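Local coordinates for hypothetical protein SA0798 (Staphylococcus aureus subsp. aureus N315, PDB 1XG8), which is of unknown function but adopts a thioredoxin-like fold and belongs to the DUF1462 family, at residues 51-56 with 68-73; 81-86 with 93-98; 88-93 with 98-103. One frame throughout, in Å; residues are numbered along the deposited sequence.

In the fold
All three contacts pin a helix, or the loop leading into one, to the same four-stranded mixed sheet, yet each solves the task with different chemistry. Interaction 1 is buried and purely aliphatic, setting helix 64-74 against the end of edge strand 48-54. Interaction 2, also buried, mixes one backbone hydrogen bond with isoleucine and proline packing where the chain leaves strand 88-92. Interaction 3 is only partly buried and lies on the other edge of the sheet, where an aromatic ring and a carboxylate join the aliphatic groups. Interactions 2 and 3 share G93 and helix 97-110, and their strands are sheet neighbours; F69 and I73 of interaction 1 pack on L82 of strand 82-85.

Interaction 1 (51-56 with 68-73); sequences TYIDIT and QFIERI
I55 and I70 run past each other in opposite directions, so that they meet along their branched flanks and not end to end. CB of I55 lies 4.1 Å from CG2 of I70, and the CG2 methyls of these two residues are equally far apart. The longer arm of I55 serves another partner: with chi1 at 65°, its CG1 sits between the backbone N and the carbonyl carbon, and the extended chain beyond carries CD1 to within 3.7 Å of I73 CG2. The I55 and I73 side chains are set at a slant to one another. Two residues earlier, within strand 48-54, I53 meets I70 almost at a right angle, its CG2 branch 3.9 Å from CD1 of I70. I70 is engaged on both branches, CG2 at I55 and CD1 at I53, while I73 extends the helical side of the contact by one turn. Y13 of strand 8-14 touches I53, I70 and I73, and Y80 touches I55 and I73, so aromatic residues adjoin the aliphatic cluster. The arrangement is that of a helix laid on the face of a sheet, here at the end of strand 48-54. With no hydrogen bond across the segments, the contact depends on the fit of branched hydrocarbon and on its removal from water, not on directional bonding.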
ATOM      1  N   THR A  51      -8.180  -1.749  -0.064  1.00 26.89           N
ATOM      2  CA  THR A  51      -8.895  -0.523   0.233  1.00 27.01           C
ATOM      3  C   THR A  51      -8.118   0.676  -0.283  1.00 26.63           C
ATOM      4  O   THR A  51      -6.893   0.729  -0.188  1.00 26.69           O
ATOM      5  CB  THR A  51      -9.110  -0.331   1.746  1.00 27.37           C
ATOM      6  OG1 THR A  51      -9.853  -1.436   2.272  1.00 28.01           O
ATOM      7  CG2 THR A  51      -9.875   0.966   2.009  1.00 25.70           C
ATOM      8  N   TYR A  52      -8.845   1.636  -0.836  1.00 26.51           N
ATOM      9  CA  TYR A  52      -8.240   2.847  -1.357  1.00 27.29           C
ATOM     10  C   TYR A  52      -8.768   4.023  -0.562  1.00 27.17           C
ATOM     11  O   TYR A  52      -9.976   4.192  -0.401  1.00 25.62           O
ATOM     12  CB  TYR A  52      -8.578   3.035  -2.834  1.00 28.83           C
ATOM     13  CG  TYR A  52      -8.133   4.372  -3.406  1.00 31.84           C
ATOM     14  CD1 TYR A  52      -6.780   4.687  -3.540  1.00 30.89           C
ATOM     15  CD2 TYR A  52      -9.074   5.316  -3.828  1.00 32.77           C
ATOM     16  CE1 TYR A  52      -6.376   5.905  -4.083  1.00 31.99           C
ATOM     17  CE2 TYR A  52      -8.680   6.538  -4.373  1.00 33.41           C
ATOM     18  CZ  TYR A  52      -7.332   6.824  -4.499  1.00 33.04           C
ATOM     19  OH  TYR A  52      -6.951   8.023  -5.055  1.00 32.43           O
ATOM     20  N   ILE A  53      -7.844   4.830  -0.063  1.00 27.32           N
ATOM     21  CA  ILE A  53      -8.192   5.995   0.722  1.00 28.08           C
ATOM     22  C   ILE A  53      -7.673   7.280   0.087  1.00 28.96           C
ATOM     23  O   ILE A  53      -6.465   7.524   0.015  1.00 28.57           O
ATOM     24  CB  ILE A  53      -7.650   5.856   2.157  1.00 27.12           C
ATOM     25  CG1 ILE A  53      -8.427   4.754   2.876  1.00 25.45           C
ATOM     26  CG2 ILE A  53      -7.745   7.185   2.896  1.00 26.76           C
ATOM     27  CD1 ILE A  53      -7.891   4.432   4.239  1.00 26.80           C
ATOM     28  N   ASP A  54      -8.612   8.088  -0.384  1.00 30.24           N
ATOM     29  CA  ASP A  54      -8.309   9.369  -1.005  1.00 30.94           C
ATOM     30  C   ASP A  54      -8.076  10.344   0.151  1.00 30.46           C
ATOM     31  O   ASP A  54      -9.012  10.674   0.877  1.00 31.07           O
ATOM     32  CB  ASP A  54      -9.513   9.802  -1.837  1.00 32.82           C
ATOM     33  CG  ASP A  54      -9.228  11.006  -2.695  1.00 35.28           C
ATOM     34  OD1 ASP A  54      -8.672  11.987  -2.161  1.00 35.82           O
ATOM     35  OD2 ASP A  54      -9.573  10.973  -3.899  1.00 36.08           O
ATOM     36  N   ILE A  55      -6.838  10.796   0.333  1.00 29.86           N
ATOM     37  CA  ILE A  55      -6.523  11.713   1.427  1.00 32.00           C
ATOM     38  C   ILE A  55      -7.263  13.050   1.318  1.00 35.34           C
ATOM     39  O   ILE A  55      -7.059  13.968   2.118  1.00 35.39           O
ATOM     40  CB  ILE A  55      -4.993  11.960   1.527  1.00 29.53           C
ATOM     41  CG1 ILE A  55      -4.477  12.672   0.288  1.00 28.86           C
ATOM     42  CG2 ILE A  55      -4.262  10.630   1.650  1.00 29.15           C
ATOM     43  CD1 ILE A  55      -2.973  12.866   0.307  1.00 29.04           C
ATOM     44  N   THR A  56      -8.137  13.141   0.324  1.00 39.50           N
ATOM     45  CA  THR A  56      -8.939  14.337   0.088  1.00 42.81           C
ATOM     46  C   THR A  56     -10.344  14.120   0.645  1.00 46.04           C
ATOM     47  O   THR A  56     -10.725  14.716   1.649  1.00 46.97           O
ATOM     48  CB  THR A  56      -9.057  14.638  -1.426  1.00 40.27           C
ATOM     49  OG1 THR A  56      -7.823  15.180  -1.906  1.00 39.41           O
ATOM     50  CG2 THR A  56     -10.186  15.612  -1.696  1.00 42.64           C
ATOM     51  N   GLN A  68      -3.111   8.205  10.887  1.00 33.57           N
ATOM     52  CA  GLN A  68      -1.689   8.271  11.183  1.00 33.70           C
ATOM     53  C   GLN A  68      -0.819   8.395   9.937  1.00 32.62           C
ATOM     54  O   GLN A  68       0.134   9.174   9.923  1.00 32.41           O
ATOM     55  CB  GLN A  68      -1.268   7.042  11.980  1.00 36.76           C
ATOM     56  CG  GLN A  68       0.232   6.811  12.009  1.00 41.83           C
ATOM     57  CD  GLN A  68       0.635   5.860  13.114  1.00 45.10           C
ATOM     58  OE1 GLN A  68       0.593   6.220  14.298  1.00 46.15           O
ATOM     59  NE2 GLN A  68       1.010   4.633  12.743  1.00 44.72           N
ATOM     60  N   PHE A  69      -1.130   7.622   8.899  1.00 29.79           N
ATOM     61  CA  PHE A  69      -0.360   7.685   7.653  1.00 28.60           C
ATOM     62  C   PHE A  69      -0.721   8.931   6.836  1.00 28.75           C
ATOM     63  O   PHE A  69       0.154   9.588   6.255  1.00 27.81           O
ATOM     64  CB  PHE A  69      -0.607   6.434   6.812  1.00 27.06           C
ATOM     65  CG  PHE A  69       0.090   5.216   7.329  1.00 25.60           C
ATOM     66  CD1 PHE A  69       1.481   5.147   7.329  1.00 24.16           C
ATOM     67  CD2 PHE A  69      -0.637   4.132   7.801  1.00 24.56           C
ATOM     68  CE1 PHE A  69       2.135   4.018   7.787  1.00 23.53           C
ATOM     69  CE2 PHE A  69       0.008   2.994   8.264  1.00 24.35           C
ATOM     70  CZ  PHE A  69       1.399   2.937   8.255  1.00 24.07           C
ATOM     71  N   ILE A  70      -2.017   9.241   6.796  1.00 28.22           N
ATOM     72  CA  ILE A  70      -2.511  10.402   6.068  1.00 29.01           C
ATOM     73  C   ILE A  70      -1.840  11.667   6.596  1.00 30.98           C
ATOM     74  O   ILE A  70      -1.585  12.606   5.845  1.00 30.67           O
ATOM     75  CB  ILE A  70      -4.032  10.538   6.218  1.00 27.26           C
ATOM     76  CG1 ILE A  70      -4.718   9.320   5.594  1.00 24.33           C
ATOM     77  CG2 ILE A  70      -4.501  11.831   5.559  1.00 27.44           C
ATOM     78  CD1 ILE A  70      -6.224   9.320   5.717  1.00 22.55           C
ATOM     79  N   GLU A  71      -1.548  11.674   7.892  1.00 33.09           N
ATOM     80  CA  GLU A  71      -0.895  12.809   8.532  1.00 35.13           C
ATOM     81  C   GLU A  71       0.529  12.991   7.991  1.00 34.18           C
ATOM     82  O   GLU A  71       0.947  14.105   7.663  1.00 33.09           O
ATOM     83  CB  GLU A  71      -0.848  12.597  10.053  1.00 39.13           C
ATOM     84  CG  GLU A  71      -2.214  12.554  10.754  1.00 45.35           C
ATOM     85  CD  GLU A  71      -2.666  13.904  11.334  1.00 50.85           C
ATOM     86  OE1 GLU A  71      -3.801  13.978  11.870  1.00 52.21           O
ATOM     87  OE2 GLU A  71      -1.892  14.889  11.263  1.00 52.91           O
ATOM     88  N   ARG A  72       1.266  11.889   7.887  1.00 33.42           N
ATOM     89  CA  ARG A  72       2.646  11.928   7.400  1.00 32.40           C
ATOM     90  C   ARG A  72       2.708  12.364   5.946  1.00 30.81           C
ATOM     91  O   ARG A  72       3.674  12.985   5.510  1.00 29.19           O
ATOM     92  CB  ARG A  72       3.278  10.551   7.548  1.00 33.15           C
ATOM     93  CG  ARG A  72       2.702   9.805   8.715  1.00 35.79           C
ATOM     94  CD  ARG A  72       3.392   8.489   8.939  1.00 38.10           C
ATOM     95  NE  ARG A  72       4.786   8.678   9.306  1.00 38.50           N
ATOM     96  CZ  ARG A  72       5.548   7.713   9.798  1.00 38.77           C
ATOM     97  NH1 ARG A  72       5.031   6.507   9.973  1.00 39.10           N
ATOM     98  NH2 ARG A  72       6.812   7.956  10.120  1.00 39.34           N
ATOM     99  N   ILE A  73       1.676  12.012   5.190  1.00 31.02           N
ATOM    100  CA  ILE A  73       1.620  12.389   3.792  1.00 30.13           C
ATOM    101  C   ILE A  73       1.332  13.882   3.728  1.00 30.63           C
ATOM    102  O   ILE A  73       1.997  14.624   3.003  1.00 31.40           O
ATOM    103  CB  ILE A  73       0.500  11.637   3.047  1.00 28.51           C
ATOM    104  CG1 ILE A  73       0.766  10.129   3.072  1.00 27.14           C
ATOM    105  CG2 ILE A  73       0.403  12.157   1.613  1.00 29.04           C
ATOM    106  CD1 ILE A  73      -0.286   9.295   2.338  1.00 23.03           C
TER

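Interaction 2 (81-86 with 93-98); sequences PLITMN and GYIQTK
A cis-proline turn leading into strand 82-85, placed like the cis-proline loop of the thioredoxin fold, is the element at work here: P81 follows a cis peptide bond and meets G93 and I95, which lie just beyond the neighbouring strand 88-92. The polar part is a single backbone hydrogen bond. G93 N donates to P81 O over 2.7 Å, with an N-H...O angle of 156°. It continues beyond the last strand residue, D92, the backbone pairing in which I83 bonds with V90 and A91. G93 has a positive phi of 76°, and from here the chain turns away from the sheet toward helix 97-110.

Two residues later I95 turns back toward the same proline, its CD1 methyl meeting the CG corner of the ring. Its CG1 arm lies anti to the carbonyl carbon (chi1 -62°) and runs on extended, which places CD1 as the one methyl that does the touching. That methyl reaches P81 CG at 3.8 Å and sits 3.7 Å from P81 O, close beside the hydrogen-bonded carbonyl. It also lies 3.9 Å from I83 CG1, and the I83 CD1 methyl is hardly farther. Both P81 and I83 are met at a slant, so I95 CD1 settles between the proline ring and the isoleucine arm. I31 of helix 28-42 touches both P81 and I83, and L35 adds to I83, joining the cluster to the core between the sheet and that helix. A cis-proline placed immediately before the strand that begins the final beta-hairpin and helix is a hallmark of the thioredoxin fold.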
ATOM      1  N   PRO A  81       1.264   7.515  -4.206  1.00 21.06           N
ATOM      2  CA  PRO A  81       0.649   6.421  -3.441  1.00 20.45           C
ATOM      3  C   PRO A  81       1.467   5.878  -2.276  1.00 19.44           C
ATOM      4  O   PRO A  81       2.686   5.787  -2.351  1.00 18.00           O
ATOM      5  CB  PRO A  81       0.410   5.349  -4.503  1.00 21.54           C
ATOM      6  CG  PRO A  81       1.530   5.594  -5.483  1.00 22.29           C
ATOM      7  CD  PRO A  81       1.492   7.103  -5.604  1.00 21.31           C
ATOM      8  N   LEU A  82       0.776   5.541  -1.191  1.00 19.52           N
ATOM      9  CA  LEU A  82       1.413   4.943  -0.027  1.00 19.73           C
ATOM     10  C   LEU A  82       0.745   3.583   0.130  1.00 17.92           C
ATOM     11  O   LEU A  82      -0.484   3.482   0.121  1.00 16.68           O
ATOM     12  CB  LEU A  82       1.185   5.782   1.235  1.00 21.70           C
ATOM     13  CG  LEU A  82       1.628   5.146   2.566  1.00 24.03           C
ATOM     14  CD1 LEU A  82       3.140   5.072   2.658  1.00 25.58           C
ATOM     15  CD2 LEU A  82       1.088   5.977   3.718  1.00 26.70           C
ATOM     16  N   ILE A  83       1.555   2.537   0.243  1.00 15.62           N
ATOM     17  CA  ILE A  83       1.031   1.195   0.405  1.00 14.99           C
ATOM     18  C   ILE A  83       1.305   0.689   1.810  1.00 15.29           C
ATOM     19  O   ILE A  83       2.413   0.846   2.322  1.00 14.49           O
ATOM     20  CB  ILE A  83       1.693   0.196  -0.583  1.00 15.73           C
ATOM     21  CG1 ILE A  83       1.470   0.650  -2.026  1.00 15.47           C
ATOM     22  CG2 ILE A  83       1.115  -1.197  -0.372  1.00 13.93           C
ATOM     23  CD1 ILE A  83       1.816  -0.387  -3.077  1.00 12.63           C
ATOM     24  N   THR A  84       0.290   0.111   2.445  1.00 14.85           N
ATOM     25  CA  THR A  84       0.474  -0.475   3.770  1.00 16.17           C
ATOM     26  C   THR A  84      -0.236  -1.816   3.776  1.00 16.84           C
ATOM     27  O   THR A  84      -1.248  -1.990   3.097  1.00 17.92           O
ATOM     28  CB  THR A  84      -0.111   0.382   4.934  1.00 15.17           C
ATOM     29  OG1 THR A  84      -1.524   0.492   4.786  1.00 17.21           O
ATOM     30  CG2 THR A  84       0.522   1.763   4.972  1.00 15.61           C
ATOM     31  N   MET A  85       0.315  -2.776   4.507  1.00 18.64           N
ATOM     32  CA  MET A  85      -0.295  -4.102   4.615  1.00 19.87           C
ATOM     33  C   MET A  85      -0.407  -4.429   6.092  1.00 20.47           C
ATOM     34  O   MET A  85       0.600  -4.550   6.790  1.00 18.60           O
ATOM     35  CB  MET A  85       0.539  -5.171   3.914  1.00 20.39           C
ATOM     36  CG  MET A  85      -0.073  -6.568   4.048  1.00 24.43           C
ATOM     37  SD  MET A  85       0.785  -7.851   3.111  1.00 26.18           S
ATOM     38  CE  MET A  85       2.231  -8.086   4.110  1.00 27.24           C
ATOM     39  N   ASN A  86      -1.645  -4.550   6.557  1.00 21.30           N
ATOM     40  CA  ASN A  86      -1.912  -4.826   7.957  1.00 23.04           C
ATOM     41  C   ASN A  86      -1.399  -3.658   8.795  1.00 23.31           C
ATOM     42  O   ASN A  86      -0.855  -3.843   9.884  1.00 21.35           O
ATOM     43  CB  ASN A  86      -1.253  -6.147   8.364  1.00 24.97           C
ATOM     44  CG  ASN A  86      -1.943  -7.355   7.738  1.00 27.06           C
ATOM     45  OD1 ASN A  86      -1.319  -8.391   7.506  1.00 27.67           O
ATOM     46  ND2 ASN A  86      -3.243  -7.226   7.474  1.00 23.77           N
ATOM     47  N   GLY A  93       5.190   6.658  -2.762  1.00 22.46           N
ATOM     48  CA  GLY A  93       5.683   7.434  -3.890  1.00 23.02           C
ATOM     49  C   GLY A  93       6.160   6.591  -5.052  1.00 24.28           C
ATOM     50  O   GLY A  93       5.355   5.977  -5.748  1.00 26.00           O
ATOM     51  N   TYR A  94       7.466   6.590  -5.287  1.00 23.41           N
ATOM     52  CA  TYR A  94       8.030   5.776  -6.345  1.00 25.56           C
ATOM     53  C   TYR A  94       8.014   4.369  -5.737  1.00 25.93           C
ATOM     54  O   TYR A  94       8.572   4.144  -4.660  1.00 27.37           O
ATOM     55  CB  TYR A  94       9.457   6.242  -6.659  1.00 28.75           C
ATOM     56  CG  TYR A  94       9.519   7.540  -7.438  1.00 30.55           C
ATOM     57  CD1 TYR A  94       8.985   7.619  -8.720  1.00 32.46           C
ATOM     58  CD2 TYR A  94      10.093   8.692  -6.891  1.00 32.31           C
ATOM     59  CE1 TYR A  94       9.013   8.807  -9.445  1.00 34.83           C
ATOM     60  CE2 TYR A  94      10.130   9.894  -7.612  1.00 33.98           C
ATOM     61  CZ  TYR A  94       9.583   9.939  -8.892  1.00 36.14           C
ATOM     62  OH  TYR A  94       9.591  11.107  -9.634  1.00 40.45           O
ATOM     63  N   ILE A  95       7.368   3.422  -6.408  1.00 23.61           N
ATOM     64  CA  ILE A  95       7.257   2.081  -5.859  1.00 22.23           C
ATOM     65  C   ILE A  95       7.759   0.979  -6.783  1.00 21.86           C
ATOM     66  O   ILE A  95       7.368   0.908  -7.943  1.00 20.52           O
ATOM     67  CB  ILE A  95       5.783   1.792  -5.478  1.00 21.78           C
ATOM     68  CG1 ILE A  95       5.340   2.774  -4.393  1.00 21.51           C
ATOM     69  CG2 ILE A  95       5.615   0.353  -5.005  1.00 21.43           C
ATOM     70  CD1 ILE A  95       3.857   2.858  -4.230  1.00 20.81           C
ATOM     71  N   GLN A  96       8.632   0.128  -6.251  1.00 22.05           N
ATOM     72  CA  GLN A  96       9.174  -0.990  -7.010  1.00 22.63           C
ATOM     73  C   GLN A  96       8.475  -2.275  -6.617  1.00 21.82           C
ATOM     74  O   GLN A  96       8.102  -2.467  -5.461  1.00 20.50           O
ATOM     75  CB  GLN A  96      10.671  -1.157  -6.764  1.00 24.90           C
ATOM     76  CG  GLN A  96      11.556  -0.195  -7.530  1.00 29.49           C
ATOM     77  CD  GLN A  96      13.029  -0.516  -7.350  1.00 31.51           C
ATOM     78  OE1 GLN A  96      13.441  -1.663  -7.495  1.00 34.84           O
ATOM     79  NE2 GLN A  96      13.827   0.497  -7.038  1.00 33.31           N
ATOM     80  N   THR A  97       8.315  -3.151  -7.598  1.00 22.10           N
ATOM     81  CA  THR A  97       7.673  -4.439  -7.419  1.00 23.92           C
ATOM     82  C   THR A  97       8.379  -5.271  -6.351  1.00 24.39           C
ATOM     83  O   THR A  97       7.730  -5.959  -5.571  1.00 24.45           O
ATOM     84  CB  THR A  97       7.697  -5.213  -8.732  1.00 23.34           C
ATOM     85  OG1 THR A  97       7.380  -4.322  -9.805  1.00 23.68           O
ATOM     86  CG2 THR A  97       6.684  -6.334  -8.703  1.00 24.14           C
ATOM     87  N   LYS A  98       9.709  -5.210  -6.334  1.00 24.94           N
ATOM     88  CA  LYS A  98      10.507  -5.952  -5.364  1.00 26.47           C
ATOM     89  C   LYS A  98      10.207  -5.530  -3.934  1.00 26.93           C
ATOM     90  O   LYS A  98      10.263  -6.355  -3.025  1.00 29.05           O
ATOM     91  CB  LYS A  98      11.996  -5.769  -5.644  1.00 27.54           C
ATOM     92  CG  LYS A  98      12.474  -6.498  -6.888  1.00 33.04           C
ATOM     93  CD  LYS A  98      12.276  -8.009  -6.768  1.00 36.65           C
ATOM     94  CE  LYS A  98      12.591  -8.720  -8.082  1.00 38.48           C
ATOM     95  NZ  LYS A  98      13.975  -8.445  -8.543  1.00 41.27           N
TER

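Interaction 3 (88-93 with 98-103)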
ATOM      1  N   GLU A  88       1.118  -1.783   8.325  1.00 25.45           N
ATOM      2  CA  GLU A  88       2.564  -1.623   8.360  1.00 26.35           C
ATOM      3  C   GLU A  88       3.022  -0.923   7.081  1.00 25.89           C
ATOM      4  O   GLU A  88       2.508  -1.213   5.997  1.00 25.10           O
ATOM      5  CB  GLU A  88       3.244  -2.987   8.470  1.00 28.62           C
ATOM      6  CG  GLU A  88       2.768  -3.830   9.638  1.00 32.83           C
ATOM      7  CD  GLU A  88       3.411  -5.204   9.657  1.00 35.87           C
ATOM      8  OE1 GLU A  88       3.278  -5.953   8.659  1.00 37.62           O
ATOM      9  OE2 GLU A  88       4.053  -5.537  10.676  1.00 39.06           O
ATOM     10  N   TYR A  89       3.982  -0.007   7.206  1.00 24.27           N
ATOM     11  CA  TYR A  89       4.503   0.714   6.052  1.00 24.16           C
ATOM     12  C   TYR A  89       5.227  -0.229   5.104  1.00 24.53           C
ATOM     13  O   TYR A  89       6.094  -0.997   5.520  1.00 23.38           O
ATOM     14  CB  TYR A  89       5.481   1.801   6.491  1.00 24.56           C
ATOM     15  CG  TYR A  89       6.298   2.374   5.347  1.00 26.32           C
ATOM     16  CD1 TYR A  89       5.712   3.197   4.381  1.00 25.66           C
ATOM     17  CD2 TYR A  89       7.651   2.061   5.211  1.00 26.67           C
ATOM     18  CE1 TYR A  89       6.455   3.687   3.310  1.00 26.25           C
ATOM     19  CE2 TYR A  89       8.401   2.545   4.149  1.00 26.15           C
ATOM     20  CZ  TYR A  89       7.800   3.354   3.204  1.00 27.09           C
ATOM     21  OH  TYR A  89       8.547   3.821   2.157  1.00 25.07           O
ATOM     22  N   VAL A  90       4.869  -0.161   3.826  1.00 24.13           N
ATOM     23  CA  VAL A  90       5.505  -0.994   2.814  1.00 23.01           C
ATOM     24  C   VAL A  90       6.246  -0.145   1.781  1.00 22.45           C
ATOM     25  O   VAL A  90       7.444  -0.311   1.595  1.00 23.47           O
ATOM     26  CB  VAL A  90       4.470  -1.891   2.105  1.00 22.46           C
ATOM     27  CG1 VAL A  90       5.119  -2.621   0.946  1.00 22.24           C
ATOM     28  CG2 VAL A  90       3.893  -2.892   3.095  1.00 20.39           C
ATOM     29  N   ALA A  91       5.539   0.775   1.127  1.00 22.83           N
ATOM     30  CA  ALA A  91       6.145   1.633   0.102  1.00 21.91           C
ATOM     31  C   ALA A  91       5.352   2.926  -0.140  1.00 21.35           C
ATOM     32  O   ALA A  91       4.128   2.945  -0.014  1.00 21.58           O
ATOM     33  CB  ALA A  91       6.273   0.845  -1.216  1.00 19.62           C
ATOM     34  N   ASP A  92       6.053   4.000  -0.491  1.00 21.12           N
ATOM     35  CA  ASP A  92       5.406   5.284  -0.759  1.00 22.61           C
ATOM     36  C   ASP A  92       6.030   6.039  -1.934  1.00 22.48           C
ATOM     37  O   ASP A  92       7.247   6.055  -2.089  1.00 22.68           O
ATOM     38  CB  ASP A  92       5.430   6.181   0.499  1.00 22.49           C
ATOM     39  CG  ASP A  92       6.831   6.676   0.863  1.00 23.44           C
ATOM     40  OD1 ASP A  92       7.723   5.836   1.068  1.00 26.15           O
ATOM     41  OD2 ASP A  92       7.043   7.907   0.965  1.00 22.89           O
ATOM     42  N   GLY A  93       5.190   6.658  -2.762  1.00 22.46           N
ATOM     43  CA  GLY A  93       5.683   7.434  -3.890  1.00 23.02           C
ATOM     44  C   GLY A  93       6.160   6.591  -5.052  1.00 24.28           C
ATOM     45  O   GLY A  93       5.355   5.977  -5.748  1.00 26.00           O
ATOM     46  N   LYS A  98       9.709  -5.210  -6.334  1.00 24.94           N
ATOM     47  CA  LYS A  98      10.507  -5.952  -5.364  1.00 26.47           C
ATOM     48  C   LYS A  98      10.207  -5.530  -3.934  1.00 26.93           C
ATOM     49  O   LYS A  98      10.263  -6.355  -3.025  1.00 29.05           O
ATOM     50  CB  LYS A  98      11.996  -5.769  -5.644  1.00 27.54           C
ATOM     51  CG  LYS A  98      12.474  -6.498  -6.888  1.00 33.04           C
ATOM     52  CD  LYS A  98      12.276  -8.009  -6.768  1.00 36.65           C
ATOM     53  CE  LYS A  98      12.591  -8.720  -8.082  1.00 38.48           C
ATOM     54  NZ  LYS A  98      13.975  -8.445  -8.543  1.00 41.27           N
ATOM     55  N   GLN A  99       9.902  -4.250  -3.730  1.00 25.99           N
ATOM     56  CA  GLN A  99       9.570  -3.752  -2.396  1.00 27.10           C
ATOM     57  C   GLN A  99       8.330  -4.476  -1.878  1.00 26.58           C
ATOM     58  O   GLN A  99       8.257  -4.854  -0.705  1.00 27.74           O
ATOM     59  CB  GLN A  99       9.257  -2.261  -2.422  1.00 26.64           C
ATOM     60  CG  GLN A  99      10.360  -1.388  -2.924  1.00 31.62           C
ATOM     61  CD  GLN A  99      10.065   0.067  -2.652  1.00 34.06           C
ATOM     62  OE1 GLN A  99      10.028   0.490  -1.491  1.00 37.66           O
ATOM     63  NE2 GLN A  99       9.833   0.842  -3.713  1.00 32.76           N
ATOM     64  N   ILE A 100       7.350  -4.648  -2.759  1.00 24.10           N
ATOM     65  CA  ILE A 100       6.127  -5.331  -2.403  1.00 23.42           C
ATOM     66  C   ILE A 100       6.400  -6.814  -2.161  1.00 23.47           C
ATOM     67  O   ILE A 100       5.983  -7.368  -1.144  1.00 24.57           O
ATOM     68  CB  ILE A 100       5.062  -5.230  -3.517  1.00 22.41           C
ATOM     69  CG1 ILE A 100       4.880  -3.775  -3.956  1.00 21.07           C
ATOM     70  CG2 ILE A 100       3.748  -5.819  -3.013  1.00 20.38           C
ATOM     71  CD1 ILE A 100       4.561  -2.847  -2.845  1.00 19.67           C
ATOM     72  N   THR A 101       7.106  -7.461  -3.083  1.00 21.89           N
ATOM     73  CA  THR A 101       7.372  -8.888  -2.933  1.00 20.96           C
ATOM     74  C   THR A 101       8.319  -9.232  -1.790  1.00 20.19           C
ATOM     75  O   THR A 101       8.066 -10.169  -1.025  1.00 19.88           O
ATOM     76  CB  THR A 101       7.907  -9.511  -4.254  1.00 20.75           C
ATOM     77  OG1 THR A 101       9.099  -8.833  -4.672  1.00 20.76           O
ATOM     78  CG2 THR A 101       6.845  -9.419  -5.340  1.00 20.22           C
ATOM     79  N   ARG A 102       9.400  -8.480  -1.657  1.00 18.30           N
ATOM     80  CA  ARG A 102      10.335  -8.765  -0.587  1.00 18.94           C
ATOM     81  C   ARG A 102       9.713  -8.563   0.787  1.00 18.35           C
ATOM     82  O   ARG A 102      10.100  -9.219   1.746  1.00 18.81           O
ATOM     83  CB  ARG A 102      11.596  -7.914  -0.745  1.00 19.81           C
ATOM     84  CG  ARG A 102      12.451  -8.353  -1.922  1.00 20.12           C
ATOM     85  CD  ARG A 102      13.700  -7.515  -2.075  1.00 22.90           C
ATOM     86  NE  ARG A 102      14.483  -7.956  -3.228  1.00 27.16           N
ATOM     87  CZ  ARG A 102      15.648  -7.430  -3.597  1.00 29.88           C
ATOM     88  NH1 ARG A 102      16.183  -6.431  -2.906  1.00 32.15           N
ATOM     89  NH2 ARG A 102      16.287  -7.910  -4.658  1.00 30.53           N
ATOM     90  N   PHE A 103       8.749  -7.657   0.885  1.00 19.38           N
ATOM     91  CA  PHE A 103       8.080  -7.406   2.159  1.00 18.44           C
ATOM     92  C   PHE A 103       7.253  -8.639   2.544  1.00 17.62           C
ATOM     93  O   PHE A 103       7.270  -9.076   3.689  1.00 16.87           O
ATOM     94  CB  PHE A 103       7.162  -6.185   2.054  1.00 19.55           C
ATOM     95  CG  PHE A 103       6.471  -5.830   3.346  1.00 20.48           C
ATOM     96  CD1 PHE A 103       7.106  -5.033   4.293  1.00 20.65           C
ATOM     97  CD2 PHE A 103       5.187  -6.310   3.624  1.00 20.74           C
ATOM     98  CE1 PHE A 103       6.472  -4.712   5.506  1.00 20.56           C
ATOM     99  CE2 PHE A 103       4.544  -5.996   4.834  1.00 20.86           C
ATOM    100  CZ  PHE A 103       5.190  -5.194   5.777  1.00 20.47           C
TER
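V90 and F103 make the principal contact: the CG2 methyl of V90 stands over the centre of the phenyl ring, 3.6 Å from its centroid and only 10° off the ring normal, a CH-pi contact. The other V90 branch serves a different partner. CG1 lies anti to the backbone N and meets the CD1 methyl of I100 at 3.8 Å, the two side chains crossing at about a right angle. Valine therefore divides its two methyls between successive turns of the helix. At the ring edge, near its plane, E88 OE1 comes within 3.5 Å of F103 CZ; the carboxylate is turned 81° from the ring. A91 CB approaches I100 CD1 more loosely, at 4.4 Å.

The strand and helix run nearly antiparallel, at 157°, with their axes 8.0 Å apart, as fits a thioredoxin-like fold in which the last helix packs back against the closing hairpin. Within that hairpin V90 and A91 both face I83, forming a classic beta bulge, consistent with both of these consecutive residues reaching the helix. Farther out, K107 of helix 97-110 forms a salt bridge with E88 OE1, which would help to hold the carboxylate beside the ring. M85 of the adjacent strand also packs on F103, while I83, L35 and L39 surround I100 toward the core.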